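Local coordinates for L-threonine dehydrogenase (Flavobacterium frigidimaris, PDB 2YY7), which probably catalyses the NAD-dependent oxidation of L-threonine at its 3-hydroxyl and binds NAD in a Rossmann-type domain, at residues F114-I119 with I168-L173; P212-D217 with L242-F247. All blocks are in the same frame, centred on the assembly; numbering follows the deposited sequence.

Contact 1. Residues F114-I119 with I168-L173. With NAD (nicotinamide-adenine-dinucleotide), chain E.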
ATOM      1  N   PHE A 114       6.046  14.824 -11.159  1.00  7.57           N
ATOM      2  CA  PHE A 114       6.640  14.911  -9.840  1.00  8.42           C
ATOM      3  C   PHE A 114       5.455  14.704  -8.910  1.00  8.55           C
ATOM      4  O   PHE A 114       4.425  15.373  -9.043  1.00  6.64           O
ATOM      5  CB  PHE A 114       7.251  16.270  -9.498  1.00  8.28           C
ATOM      6  CG  PHE A 114       7.676  16.363  -8.046  1.00  8.79           C
ATOM      7  CD1 PHE A 114       8.827  15.706  -7.604  1.00  7.68           C
ATOM      8  CD2 PHE A 114       6.862  16.993  -7.103  1.00 10.08           C
ATOM      9  CE1 PHE A 114       9.161  15.666  -6.250  1.00  7.79           C
ATOM     10  CE2 PHE A 114       7.183  16.961  -5.739  1.00  9.87           C
ATOM     11  CZ  PHE A 114       8.336  16.293  -5.312  1.00 10.96           C
ATOM     12  N   TRP A 115       5.596  13.764  -7.990  1.00  8.59           N
ATOM     13  CA  TRP A 115       4.553  13.476  -7.021  1.00  8.89           C
ATOM     14  C   TRP A 115       5.278  13.219  -5.709  1.00  9.14           C
ATOM     15  O   TRP A 115       6.101  12.315  -5.615  1.00  9.67           O
ATOM     16  CB  TRP A 115       3.756  12.241  -7.431  1.00  7.98           C
ATOM     17  CG  TRP A 115       2.804  11.803  -6.360  1.00  8.27           C
ATOM     18  CD1 TRP A 115       1.613  12.383  -6.026  1.00  8.54           C
ATOM     19  CD2 TRP A 115       3.012  10.743  -5.423  1.00  8.03           C
ATOM     20  NE1 TRP A 115       1.067  11.751  -4.935  1.00  6.02           N
ATOM     21  CE2 TRP A 115       1.907  10.740  -4.545  1.00  5.55           C
ATOM     22  CE3 TRP A 115       4.030   9.798  -5.237  1.00 10.52           C
ATOM     23  CZ2 TRP A 115       1.790   9.823  -3.494  1.00  7.98           C
ATOM     24  CZ3 TRP A 115       3.913   8.886  -4.189  1.00  9.14           C
ATOM     25  CH2 TRP A 115       2.800   8.906  -3.334  1.00  8.25           C
ATOM     26  N   PRO A 116       4.991  14.021  -4.678  1.00 10.10           N
ATOM     27  CA  PRO A 116       5.678  13.809  -3.407  1.00 10.13           C
ATOM     28  C   PRO A 116       5.025  12.795  -2.483  1.00 10.86           C
ATOM     29  O   PRO A 116       3.796  12.720  -2.376  1.00 10.91           O
ATOM     30  CB  PRO A 116       5.680  15.198  -2.801  1.00  9.95           C
ATOM     31  CG  PRO A 116       4.291  15.690  -3.178  1.00 10.58           C
ATOM     32  CD  PRO A 116       4.170  15.250  -4.636  1.00  9.14           C
ATOM     33  N   SER A 117       5.870  12.003  -1.834  1.00 10.73           N
ATOM     34  CA  SER A 117       5.413  11.028  -0.861  1.00 10.23           C
ATOM     35  C   SER A 117       5.684  11.743   0.454  1.00 10.16           C
ATOM     36  O   SER A 117       5.799  12.974   0.478  1.00  9.51           O
ATOM     37  CB  SER A 117       6.239   9.744  -0.941  1.00 10.34           C
ATOM     38  OG  SER A 117       5.785   8.788   0.006  1.00 10.64           O
ATOM     39  N   SER A 118       5.807  10.984   1.535  1.00  9.00           N
ATOM     40  CA  SER A 118       6.063  11.574   2.841  1.00  9.25           C
ATOM     41  C   SER A 118       6.704  10.581   3.805  1.00  8.71           C
ATOM     42  O   SER A 118       6.627   9.368   3.607  1.00  7.66           O
ATOM     43  CB  SER A 118       4.747  12.086   3.440  1.00  8.01           C
ATOM     44  OG  SER A 118       4.901  12.420   4.803  1.00  8.36           O
ATOM     45  N   ILE A 119       7.336  11.101   4.850  1.00  9.72           N
ATOM     46  CA  ILE A 119       7.944  10.244   5.860  1.00 10.66           C
ATOM     47  C   ILE A 119       6.812   9.477   6.543  1.00 10.73           C
ATOM     48  O   ILE A 119       7.051   8.566   7.334  1.00 11.14           O
ATOM     49  CB  ILE A 119       8.694  11.064   6.928  1.00 11.57           C
ATOM     50  CG1 ILE A 119       7.781  12.174   7.466  1.00 11.59           C
ATOM     51  CG2 ILE A 119       9.986  11.623   6.340  1.00 10.84           C
ATOM     52  CD1 ILE A 119       8.331  12.893   8.692  1.00 11.67           C
ATOM     53  N   ILE A 168       9.843  12.146  -3.915  1.00  9.85           N
ATOM     54  CA  ILE A 168      10.670  12.256  -2.727  1.00  9.99           C
ATOM     55  C   ILE A 168       9.765  12.228  -1.495  1.00 10.11           C
ATOM     56  O   ILE A 168       8.642  12.742  -1.512  1.00  8.77           O
ATOM     57  CB  ILE A 168      11.544  13.550  -2.713  1.00 11.34           C
ATOM     58  CG1 ILE A 168      10.682  14.788  -2.924  1.00 12.34           C
ATOM     59  CG2 ILE A 168      12.613  13.472  -3.801  1.00 10.66           C
ATOM     60  CD1 ILE A 168      11.507  16.060  -3.086  1.00 12.53           C
ATOM     61  N   ARG A 169      10.252  11.597  -0.437  1.00  9.09           N
ATOM     62  CA  ARG A 169       9.505  11.500   0.804  1.00  9.81           C
ATOM     63  C   ARG A 169       9.863  12.707   1.674  1.00 10.11           C
ATOM     64  O   ARG A 169      10.739  12.622   2.535  1.00 11.16           O
ATOM     65  CB  ARG A 169       9.860  10.184   1.518  1.00  8.64           C
ATOM     66  CG  ARG A 169       9.462   8.919   0.743  1.00  9.26           C
ATOM     67  CD  ARG A 169      10.167   7.671   1.306  1.00  9.51           C
ATOM     68  NE  ARG A 169       9.781   6.441   0.611  1.00 10.20           N
ATOM     69  CZ  ARG A 169      10.531   5.341   0.560  1.00 10.51           C
ATOM     70  NH1 ARG A 169      11.714   5.307   1.165  1.00  9.44           N
ATOM     71  NH2 ARG A 169      10.108   4.276  -0.110  1.00  7.68           N
ATOM     72  N   TYR A 170       9.198  13.840   1.439  1.00  9.88           N
ATOM     73  CA  TYR A 170       9.476  15.051   2.221  1.00  9.77           C
ATOM     74  C   TYR A 170       9.315  14.834   3.725  1.00 10.01           C
ATOM     75  O   TYR A 170       8.369  14.180   4.165  1.00  9.12           O
ATOM     76  CB  TYR A 170       8.495  16.188   1.911  1.00  9.15           C
ATOM     77  CG  TYR A 170       8.444  16.786   0.521  1.00  9.04           C
ATOM     78  CD1 TYR A 170       9.582  17.298  -0.105  1.00  8.49           C
ATOM     79  CD2 TYR A 170       7.216  16.948  -0.116  1.00  7.39           C
ATOM     80  CE1 TYR A 170       9.483  17.965  -1.343  1.00  8.83           C
ATOM     81  CE2 TYR A 170       7.109  17.605  -1.333  1.00  6.39           C
ATOM     82  CZ  TYR A 170       8.237  18.110  -1.942  1.00  7.47           C
ATOM     83  OH  TYR A 170       8.089  18.757  -3.151  1.00  6.55           O
ATOM     84  N   PRO A 171      10.246  15.363   4.534  1.00 10.99           N
ATOM     85  CA  PRO A 171      10.070  15.190   5.977  1.00 11.19           C
ATOM     86  C   PRO A 171       9.131  16.346   6.363  1.00 11.55           C
ATOM     87  O   PRO A 171       8.527  16.954   5.481  1.00 11.68           O
ATOM     88  CB  PRO A 171      11.490  15.357   6.528  1.00 12.04           C
ATOM     89  CG  PRO A 171      12.158  16.227   5.531  1.00 11.48           C
ATOM     90  CD  PRO A 171      11.640  15.713   4.210  1.00 10.56           C
ATOM     91  N   GLY A 172       8.981  16.648   7.649  1.00 10.88           N
ATOM     92  CA  GLY A 172       8.110  17.756   8.027  1.00 10.69           C
ATOM     93  C   GLY A 172       8.671  19.055   7.461  1.00 11.25           C
ATOM     94  O   GLY A 172       9.840  19.365   7.694  1.00 11.54           O
ATOM     95  N   LEU A 173       7.856  19.816   6.731  1.00 10.94           N
ATOM     96  CA  LEU A 173       8.327  21.066   6.123  1.00 11.22           C
ATOM     97  C   LEU A 173       7.955  22.340   6.880  1.00 11.43           C
ATOM     98  O   LEU A 173       6.860  22.461   7.429  1.00 11.72           O
ATOM     99  CB  LEU A 173       7.826  21.176   4.675  1.00 10.56           C
ATOM    100  CG  LEU A 173       8.220  20.068   3.698  1.00  7.53           C
ATOM    101  CD1 LEU A 173       7.877  20.512   2.280  1.00  8.81           C
ATOM    102  CD2 LEU A 173       9.710  19.766   3.804  1.00  7.05           C
TER
HETATM  103  PA  NAD E3001      -1.451  21.997   1.489  1.00  9.94           P
HETATM  104  O1A NAD E3001      -0.854  23.211   2.112  1.00 10.01           O
HETATM  105  O2A NAD E3001      -2.568  21.374   2.245  1.00 10.53           O
HETATM  106  O5B NAD E3001      -1.812  22.262  -0.030  1.00  8.58           O
HETATM  107  C5B NAD E3001      -2.699  21.435  -0.726  1.00  3.91           C
HETATM  108  C4B NAD E3001      -3.340  22.222  -1.843  1.00  5.99           C
HETATM  109  O4B NAD E3001      -4.089  21.305  -2.643  1.00  7.54           O
HETATM  110  C3B NAD E3001      -4.305  23.307  -1.308  1.00  7.81           C
HETATM  111  O3B NAD E3001      -4.009  24.600  -1.865  1.00  8.85           O
HETATM  112  C2B NAD E3001      -5.686  22.756  -1.684  1.00  7.51           C
HETATM  113  O2B NAD E3001      -6.627  23.782  -1.948  1.00  8.79           O
HETATM  114  C1B NAD E3001      -5.351  21.908  -2.920  1.00  8.55           C
HETATM  115  N9A NAD E3001      -6.394  20.920  -3.233  1.00  8.89           N
HETATM  116  C8A NAD E3001      -7.073  20.117  -2.317  1.00 10.09           C
HETATM  117  N7A NAD E3001      -7.958  19.372  -2.995  1.00  8.19           N
HETATM  118  C5A NAD E3001      -7.829  19.680  -4.305  1.00  9.44           C
HETATM  119  C6A NAD E3001      -8.519  19.237  -5.422  1.00  8.67           C
HETATM  120  N6A NAD E3001      -9.535  18.410  -5.297  1.00  7.69           N
HETATM  121  N1A NAD E3001      -8.199  19.750  -6.652  1.00  8.28           N
HETATM  122  C2A NAD E3001      -7.197  20.699  -6.792  1.00  9.67           C
HETATM  123  N3A NAD E3001      -6.518  21.176  -5.688  1.00  8.46           N
HETATM  124  C4A NAD E3001      -6.856  20.659  -4.462  1.00  7.80           C
HETATM  125  O3  NAD E3001      -0.333  20.848   1.398  1.00  9.50           O
HETATM  126  PN  NAD E3001       1.267  20.985   1.168  1.00  9.35           P
HETATM  127  O1N NAD E3001       1.606  21.996   0.113  1.00  7.46           O
HETATM  128  O2N NAD E3001       1.870  21.006   2.529  1.00 14.18           O
HETATM  129  O5D NAD E3001       1.607  19.518   0.562  1.00  8.59           O
HETATM  130  C5D NAD E3001       1.646  19.298  -0.856  1.00  7.19           C
HETATM  131  C4D NAD E3001       2.089  17.832  -1.117  1.00  6.92           C
HETATM  132  O4D NAD E3001       3.294  17.562  -0.424  1.00  6.26           O
HETATM  133  C3D NAD E3001       1.094  16.789  -0.600  1.00  9.06           C
HETATM  134  O3D NAD E3001       1.126  15.662  -1.470  1.00 10.26           O
HETATM  135  C2D NAD E3001       1.687  16.358   0.721  1.00  9.11           C
HETATM  136  O2D NAD E3001       1.161  15.097   1.061  1.00 10.15           O
HETATM  137  C1D NAD E3001       3.187  16.401   0.429  1.00  6.43           C
HETATM  138  N1N NAD E3001       3.950  16.525   1.693  1.00  6.65           N
HETATM  139  C2N NAD E3001       3.895  17.699   2.415  1.00  5.39           C
HETATM  140  C3N NAD E3001       4.613  17.806   3.601  1.00  7.35           C
HETATM  141  C7N NAD E3001       4.668  19.110   4.349  1.00  7.03           C
HETATM  142  O7N NAD E3001       5.352  19.072   5.553  1.00  9.20           O
HETATM  143  N7N NAD E3001       4.055  20.223   3.908  1.00 11.22           N
HETATM  144  C4N NAD E3001       5.370  16.716   4.072  1.00  5.97           C
HETATM  145  C5N NAD E3001       5.437  15.543   3.315  1.00  4.61           C
HETATM  146  C6N NAD E3001       4.713  15.442   2.143  1.00  2.20           C

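Contact 2. Residues P212-D217 with L242-F247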
ATOM      1  N   PRO A 212      12.059  14.184  11.692  1.00 10.23           N
ATOM      2  CA  PRO A 212      12.831  14.612  10.517  1.00 10.31           C
ATOM      3  C   PRO A 212      12.143  15.864   9.977  1.00 10.86           C
ATOM      4  O   PRO A 212      10.935  15.850   9.717  1.00 10.99           O
ATOM      5  CB  PRO A 212      12.683  13.442   9.547  1.00  9.34           C
ATOM      6  CG  PRO A 212      12.315  12.279  10.431  1.00 10.97           C
ATOM      7  CD  PRO A 212      11.380  12.909  11.418  1.00  9.62           C
ATOM      8  N   MET A 213      12.907  16.940   9.808  1.00 10.40           N
ATOM      9  CA  MET A 213      12.354  18.194   9.314  1.00 10.83           C
ATOM     10  C   MET A 213      13.213  18.776   8.200  1.00 10.42           C
ATOM     11  O   MET A 213      14.355  18.359   8.002  1.00 11.44           O
ATOM     12  CB  MET A 213      12.265  19.207  10.460  1.00 11.04           C
ATOM     13  CG  MET A 213      11.316  18.811  11.585  1.00 10.49           C
ATOM     14  SD  MET A 213       9.609  19.289  11.265  1.00 12.62           S
ATOM     15  CE  MET A 213       8.900  19.123  12.911  1.00 11.33           C
ATOM     16  N   MET A 214      12.650  19.744   7.481  1.00 10.84           N
ATOM     17  CA  MET A 214      13.354  20.410   6.396  1.00 10.39           C
ATOM     18  C   MET A 214      12.762  21.794   6.151  1.00  9.72           C
ATOM     19  O   MET A 214      11.543  21.974   6.205  1.00  9.70           O
ATOM     20  CB  MET A 214      13.263  19.576   5.112  1.00  9.03           C
ATOM     21  CG  MET A 214      14.014  20.180   3.930  1.00 10.60           C
ATOM     22  SD  MET A 214      13.964  19.109   2.482  1.00 12.02           S
ATOM     23  CE  MET A 214      15.096  17.792   3.007  1.00  9.48           C
ATOM     24  N   TYR A 215      13.623  22.774   5.898  1.00  9.79           N
ATOM     25  CA  TYR A 215      13.162  24.129   5.617  1.00  9.74           C
ATOM     26  C   TYR A 215      12.626  24.107   4.185  1.00  9.88           C
ATOM     27  O   TYR A 215      13.177  23.411   3.328  1.00  9.82           O
ATOM     28  CB  TYR A 215      14.323  25.125   5.728  1.00 10.69           C
ATOM     29  CG  TYR A 215      13.882  26.571   5.807  1.00 11.68           C
ATOM     30  CD1 TYR A 215      14.715  27.598   5.366  1.00 13.64           C
ATOM     31  CD2 TYR A 215      12.645  26.916   6.354  1.00 13.34           C
ATOM     32  CE1 TYR A 215      14.330  28.930   5.468  1.00 14.84           C
ATOM     33  CE2 TYR A 215      12.251  28.249   6.461  1.00 14.04           C
ATOM     34  CZ  TYR A 215      13.100  29.249   6.016  1.00 13.96           C
ATOM     35  OH  TYR A 215      12.720  30.562   6.110  1.00 16.12           O
ATOM     36  N   MET A 216      11.564  24.866   3.919  1.00  9.78           N
ATOM     37  CA  MET A 216      10.955  24.878   2.583  1.00 10.48           C
ATOM     38  C   MET A 216      11.917  25.163   1.422  1.00 11.02           C
ATOM     39  O   MET A 216      11.805  24.551   0.358  1.00 11.18           O
ATOM     40  CB  MET A 216       9.783  25.870   2.543  1.00 10.51           C
ATOM     41  CG  MET A 216       8.923  25.792   1.276  1.00 10.16           C
ATOM     42  SD  MET A 216       8.073  24.201   1.067  1.00 11.23           S
ATOM     43  CE  MET A 216       6.769  24.357   2.305  1.00  7.38           C
ATOM     44  N   ASP A 217      12.856  26.088   1.605  1.00 12.07           N
ATOM     45  CA  ASP A 217      13.808  26.397   0.531  1.00 12.32           C
ATOM     46  C   ASP A 217      14.520  25.130   0.058  1.00 11.54           C
ATOM     47  O   ASP A 217      14.781  24.952  -1.132  1.00 10.69           O
ATOM     48  CB  ASP A 217      14.863  27.403   1.001  1.00 12.06           C
ATOM     49  CG  ASP A 217      14.291  28.787   1.242  1.00 14.83           C
ATOM     50  OD1 ASP A 217      15.088  29.734   1.373  1.00 19.40           O
ATOM     51  OD2 ASP A 217      13.057  28.932   1.307  1.00 19.73           O
ATOM     52  N   LEU A 242      14.530  11.599   1.826  1.00 12.29           N
ATOM     53  CA  LEU A 242      15.090  12.942   1.708  1.00 12.02           C
ATOM     54  C   LEU A 242      15.254  13.510   3.115  1.00 12.62           C
ATOM     55  O   LEU A 242      14.312  13.505   3.903  1.00 11.91           O
ATOM     56  CB  LEU A 242      14.150  13.840   0.894  1.00 11.06           C
ATOM     57  CG  LEU A 242      14.712  15.205   0.487  1.00 12.00           C
ATOM     58  CD1 LEU A 242      15.620  15.039  -0.727  1.00 11.83           C
ATOM     59  CD2 LEU A 242      13.571  16.160   0.153  1.00 12.10           C
ATOM     60  N   ALA A 243      16.442  14.003   3.434  1.00 13.28           N
ATOM     61  CA  ALA A 243      16.672  14.528   4.772  1.00 13.48           C
ATOM     62  C   ALA A 243      17.450  15.831   4.816  1.00 13.24           C
ATOM     63  O   ALA A 243      18.135  16.203   3.860  1.00 12.92           O
ATOM     64  CB  ALA A 243      17.385  13.479   5.613  1.00 13.29           C
ATOM     65  N   ALA A 244      17.326  16.515   5.948  1.00 13.67           N
ATOM     66  CA  ALA A 244      18.018  17.772   6.195  1.00 13.77           C
ATOM     67  C   ALA A 244      18.263  17.899   7.698  1.00 14.42           C
ATOM     68  O   ALA A 244      19.405  17.858   8.147  1.00 15.31           O
ATOM     69  CB  ALA A 244      17.182  18.952   5.689  1.00 12.77           C
ATOM     70  N   MET A 245      17.184  18.026   8.469  1.00 14.55           N
ATOM     71  CA  MET A 245      17.288  18.168   9.921  1.00 15.52           C
ATOM     72  C   MET A 245      16.456  17.160  10.699  1.00 14.70           C
ATOM     73  O   MET A 245      15.585  16.488  10.154  1.00 14.74           O
ATOM     74  CB  MET A 245      16.804  19.549  10.369  1.00 14.66           C
ATOM     75  CG  MET A 245      17.224  20.717   9.515  1.00 17.68           C
ATOM     76  SD  MET A 245      16.424  22.208  10.143  1.00 17.47           S
ATOM     77  CE  MET A 245      14.824  22.110   9.318  1.00 19.83           C
ATOM     78  N   SER A 246      16.730  17.103  11.996  1.00 15.09           N
ATOM     79  CA  SER A 246      16.015  16.261  12.946  1.00 13.92           C
ATOM     80  C   SER A 246      16.187  16.989  14.266  1.00 13.79           C
ATOM     81  O   SER A 246      17.313  17.295  14.675  1.00 12.99           O
ATOM     82  CB  SER A 246      16.617  14.849  13.035  1.00 15.40           C
ATOM     83  OG  SER A 246      16.092  13.994  12.028  1.00 17.19           O
ATOM     84  N   PHE A 247      15.068  17.304  14.909  1.00 12.93           N
ATOM     85  CA  PHE A 247      15.090  18.006  16.181  1.00 11.79           C
ATOM     86  C   PHE A 247      13.802  17.789  16.962  1.00 12.43           C
ATOM     87  O   PHE A 247      12.803  17.324  16.420  1.00 11.47           O
ATOM     88  CB  PHE A 247      15.341  19.511  15.954  1.00 12.06           C
ATOM     89  CG  PHE A 247      14.290  20.205  15.100  1.00  9.56           C
ATOM     90  CD1 PHE A 247      13.027  20.500  15.614  1.00 11.58           C
ATOM     91  CD2 PHE A 247      14.585  20.591  13.794  1.00 11.21           C
ATOM     92  CE1 PHE A 247      12.069  21.174  14.838  1.00 10.41           C
ATOM     93  CE2 PHE A 247      13.637  21.266  13.005  1.00 10.19           C
ATOM     94  CZ  PHE A 247      12.376  21.556  13.532  1.00 12.53           C
TER

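Contact 1. Residues F114-I119 with I168-L173
Ser117 N donates a hydrogen bond to Ile168 O at 2.9 Å. The N-H comes from above the carbonyl plane, 39° out of it. A second backbone bond, from Ile119 N to Tyr170 O, is weak. The two segments run in the same general direction.

Apolar contacts gather at Phe114. It has CG anti to the backbone N (chi1 172°), and its ring tip at CZ meets two partners. Ile168 CG1 meets the ring edge near its plane, 3.7 Å from Phe114 CZ. The Tyr170 ring meets Phe114 tip to tip, with OH 3.3 Å from Phe114 CE2. The OH also bonds to Thr223 of helix 216-228. A separate apolar contact joins Ile119 CG2 to Pro171 CA at 3.6 Å.

On the side away from Tyr170, Ser117 CB lies against Arg169 CG. The polar ends of both side chains go to Glu151, by a hydrogen bond from Ser117 and a salt bridge from Arg169.

The nicotinamide lies along both segments. Leu173 N gives a hydrogen bond of 2.9 Å to NAD O7N, which would limit how the carboxamide can turn. Tyr170 CB packs 3.4 Å from NAD C5N, while NAD C6N sits at the edge of the tyrosine ring. An alanine at Tyr170 would probably open a gap between Phe114 and the nicotinamide and leave Thr223 without its hydroxyl partner.

Parallel strands 112-118 and 164-174 thus end at the cofactor, as in the Rossmann fold of the NAD(P)-dependent epimerase/dehydratase family, and build the nicotinamide end of the NAD pocket.

Contact 2. Residues P212-D217 with L242-F247
Pro212 faces Ser246 in a non-hydrogen-bonded antiparallel pair. Its CA makes a CA-H...O contact with Met245 O at 3.4 Å. Ser246 OG lies beside the same CA, but its hydrogen bond goes to Ala281 O.

Met213 forms the hydrogen-bonded pair with Met245. Met213 N donates to Met245 O at 2.7 Å, nearly straight (167°) but from well above the carbonyl plane. Met245 N returns a bond of 2.9 Å to Met213 O. The side chains of Met213 and Phe247 cross at about a right angle. Met213 CG is anti to the carbonyl carbon (chi1 -64°), which puts it 3.5 Å from Phe247 CZ. The bend at chi2 then sets the sulfur 5.1 Å from the centroid of the Phe247 ring, an oblique Met-aromatic contact. Tyr187 of helix 187-197 touches both side chains.

Met214 keeps CG anti to the backbone N and is extended as far as SD. The bend at chi3 (-73°) then brings the methyl among three residues of the other segment. Met214 CE is 3.6 Å from Leu242 CD2 and equally near Ala244 CB. It also lies close to Ala243 O.

Tyr215 meets the other segment mainly through its backbone. Its N is 3.7 Å from Met245 CE, the methyl that also lies in the plane of the Phe247 ring, at its edge. The tyrosine ring leads away to Asp306 and Phe298. Tyr215 is the N-cap residue of helix 216-228.

Strand 245-247 pairs only with 211-215, so it is an edge strand. It adds an antiparallel pair to the otherwise parallel sheet that also builds the Rossmann-type NAD site.

Both contacts belong to one mixed sheet and are buried, but contact 1 lies nearer the centre of the chain. In contact 2 the second segment has partly exposed residues, Ala243, Ala244 and Ser246. Strand 164-174 of contact 1 is the neighbour of strand 211-215 of contact 2. Gly172 joins them through two probable backbone hydrogen bonds, to Pro212 and Met214. Pro171 packs against Pro212 and Leu242. Contact 1 is a parallel pairing with aromatic rings, polar side chains and bound NAD. Contact 2 is antiparallel, rich in methionine, and makes no direct contact with the cofactor; Met214 reaches Leu173 behind the nicotinamide carboxamide.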